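Local structure of putative endoribonuclease (Klebsiella pneumoniae, 3LYB) at the interface of chains A and B. The protein probably acts as an endoribonuclease of the L-PSP family, cleaving RNA. Residues are numbered along the deposited sequence; one frame, centred on the assembly and turned at random. Chains: chain A/B, Putative endoribonuclease.

The interface of chains A and B. Residues chain A 96, 98, 125-126; chain B 26, 28, 100, 144.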
ATOM      1  N   LYS A  96      32.893  10.796  16.301  1.00 34.50           N
ATOM      2  CA  LYS A  96      31.689  10.963  15.479  1.00 32.62           C
ATOM      3  C   LYS A  96      31.054   9.640  15.036  1.00 31.32           C
ATOM      4  O   LYS A  96      31.732   8.710  14.548  1.00 30.78           O
ATOM      5  CB  LYS A  96      32.044  11.770  14.238  1.00 33.02           C
ATOM      6  CG  LYS A  96      30.948  11.871  13.209  1.00 33.32           C
ATOM      7  CD  LYS A  96      31.489  12.344  11.873  1.00 34.26           C
ATOM      8  CE  LYS A  96      30.375  12.788  10.935  1.00 33.47           C
ATOM      9  NZ  LYS A  96      29.952  14.167  11.267  1.00 34.46           N
ATOM     10  N   VAL A  98      27.758   8.096  12.698  1.00 24.99           N
ATOM     11  CA  VAL A  98      26.555   8.223  11.879  1.00 25.02           C
ATOM     12  C   VAL A  98      25.856   6.876  11.972  1.00 25.18           C
ATOM     13  O   VAL A  98      26.490   5.814  11.823  1.00 25.26           O
ATOM     14  CB  VAL A  98      26.813   8.730  10.398  1.00 25.53           C
ATOM     15  CG1 VAL A  98      25.474   8.948   9.635  1.00 23.37           C
ATOM     16  CG2 VAL A  98      27.620  10.023  10.384  1.00 23.19           C
ATOM     17  N   SER A 125      26.845  13.002  17.108  1.00 33.75           N
ATOM     18  CA  SER A 125      25.879  11.996  16.658  1.00 32.92           C
ATOM     19  C   SER A 125      24.896  12.451  15.559  1.00 31.98           C
ATOM     20  O   SER A 125      24.339  13.538  15.622  1.00 31.87           O
ATOM     21  CB  SER A 125      25.097  11.512  17.879  1.00 33.13           C
ATOM     22  OG  SER A 125      24.076  10.588  17.536  1.00 35.03           O
ATOM     23  N   THR A 126      24.691  11.604  14.557  1.00 30.75           N
ATOM     24  CA  THR A 126      23.607  11.785  13.584  1.00 29.58           C
ATOM     25  C   THR A 126      22.867  10.467  13.498  1.00 28.25           C
ATOM     26  O   THR A 126      23.483   9.420  13.469  1.00 28.57           O
ATOM     27  CB  THR A 126      24.121  12.157  12.169  1.00 29.78           C
ATOM     28  OG1 THR A 126      24.949  13.311  12.240  1.00 30.43           O
ATOM     29  CG2 THR A 126      22.973  12.509  11.252  1.00 30.80           C
TER
ATOM     30  N   LEU B  26      29.695  18.896  14.310  1.00 36.16           N
ATOM     31  CA  LEU B  26      28.432  19.059  14.999  1.00 35.07           C
ATOM     32  C   LEU B  26      27.619  17.812  14.820  1.00 34.49           C
ATOM     33  O   LEU B  26      27.703  17.136  13.781  1.00 34.31           O
ATOM     34  CB  LEU B  26      27.652  20.233  14.430  1.00 34.79           C
ATOM     35  CG  LEU B  26      28.059  21.619  14.915  1.00 35.26           C
ATOM     36  CD1 LEU B  26      29.400  22.056  14.315  1.00 33.72           C
ATOM     37  CD2 LEU B  26      26.960  22.618  14.582  1.00 35.25           C
ATOM     38  N   GLY B  28      24.035  16.116  14.095  1.00 31.38           N
ATOM     39  CA  GLY B  28      22.821  16.402  13.335  1.00 30.02           C
ATOM     40  C   GLY B  28      21.876  17.185  14.232  1.00 29.58           C
ATOM     41  O   GLY B  28      21.784  16.931  15.428  1.00 28.94           O
ATOM     42  N   TYR B 100      19.267  15.941   5.521  1.00 28.02           N
ATOM     43  CA  TYR B 100      18.279  14.868   5.439  1.00 27.55           C
ATOM     44  C   TYR B 100      16.851  15.428   5.358  1.00 27.11           C
ATOM     45  O   TYR B 100      16.486  16.309   6.125  1.00 26.57           O
ATOM     46  CB  TYR B 100      18.443  13.920   6.648  1.00 27.51           C
ATOM     47  CG  TYR B 100      19.852  13.350   6.825  1.00 28.36           C
ATOM     48  CD1 TYR B 100      20.312  12.287   6.040  1.00 28.45           C
ATOM     49  CD2 TYR B 100      20.733  13.883   7.769  1.00 30.83           C
ATOM     50  CE1 TYR B 100      21.611  11.764   6.198  1.00 28.53           C
ATOM     51  CE2 TYR B 100      22.050  13.371   7.932  1.00 29.39           C
ATOM     52  CZ  TYR B 100      22.469  12.312   7.146  1.00 29.31           C
ATOM     53  OH  TYR B 100      23.745  11.815   7.300  1.00 30.48           O
ATOM     54  N   GLU B 144      23.400  18.127   9.324  1.00 31.09           N
ATOM     55  CA  GLU B 144      24.628  17.822  10.040  1.00 32.84           C
ATOM     56  C   GLU B 144      25.688  18.735   9.473  1.00 33.65           C
ATOM     57  O   GLU B 144      25.847  18.802   8.252  1.00 34.73           O
ATOM     58  CB  GLU B 144      25.025  16.362   9.847  1.00 32.86           C
ATOM     59  CG  GLU B 144      26.321  15.977  10.498  1.00 33.44           C
ATOM     60  CD  GLU B 144      26.990  14.863   9.752  1.00 38.30           C
ATOM     61  OE1 GLU B 144      26.658  13.696  10.037  1.00 42.31           O
ATOM     62  OE2 GLU B 144      27.826  15.138   8.856  1.00 40.37           O
TER
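B:Glu144 turns one face of its carboxylate to A:Lys96, whose NZ ammonium group stands nearly over the carbon CD, 3.4 Å from OE2 in a salt bridge. OE1 is only slightly farther from NZ, so the charge attraction is probably shared across the face. At the OE1 edge, the hydroxyl OG1 of A:Thr126 donates a 2.8 Å hydrogen bond to the anti lone pair of OE1, the one directed away from OE2. CG2 of A:Val98 approaches the same end, 3.8 Å from OE1.

The second flat group, the phenol ring of B:Tyr100, is steeply inclined to the carboxylate. Methyl CG2 of A:Thr126 comes obliquely to its CE2 edge, 3.6 Å from that carbon, lying outside the rim and tilted above the ring plane. Farther along, the phenol oxygen OH lies 4.1 Å from CG1 of A:Val98.

Each residue type suits its place. Threonine is two-sided: chi1 of -55° puts OG1 beside the backbone N and CG2 anti to it, and the two branches diverge towards glutamate and tyrosine. Lysine reaches from strand 94-101 on a long, mostly extended chain that bends at chi4 (81°), bringing NZ above the carboxylate. Glutamate, from strand 141-148, is long enough to cross the seam and offers both charge and a directed acceptor. Valine adds a compact apolar wall, and tyrosine offers an apolar ring edge to the threonine methyl.

Strand 124-129 of chain A also meets chain B through its backbone: glycine, lacking a side chain, may help the loop at B:Gly28 approach A:Ser125. This subunit–subunit contact, of strands and a loop, belongs to an interface without exact two-fold symmetry, as would fit the trimers typical of this family. Those trimers place ligand clefts between subunits, and this contact may help shape one. The backbone link is a hydrogen bond from B:Gly28 N to A:Ser125 O, 3.0 Å long.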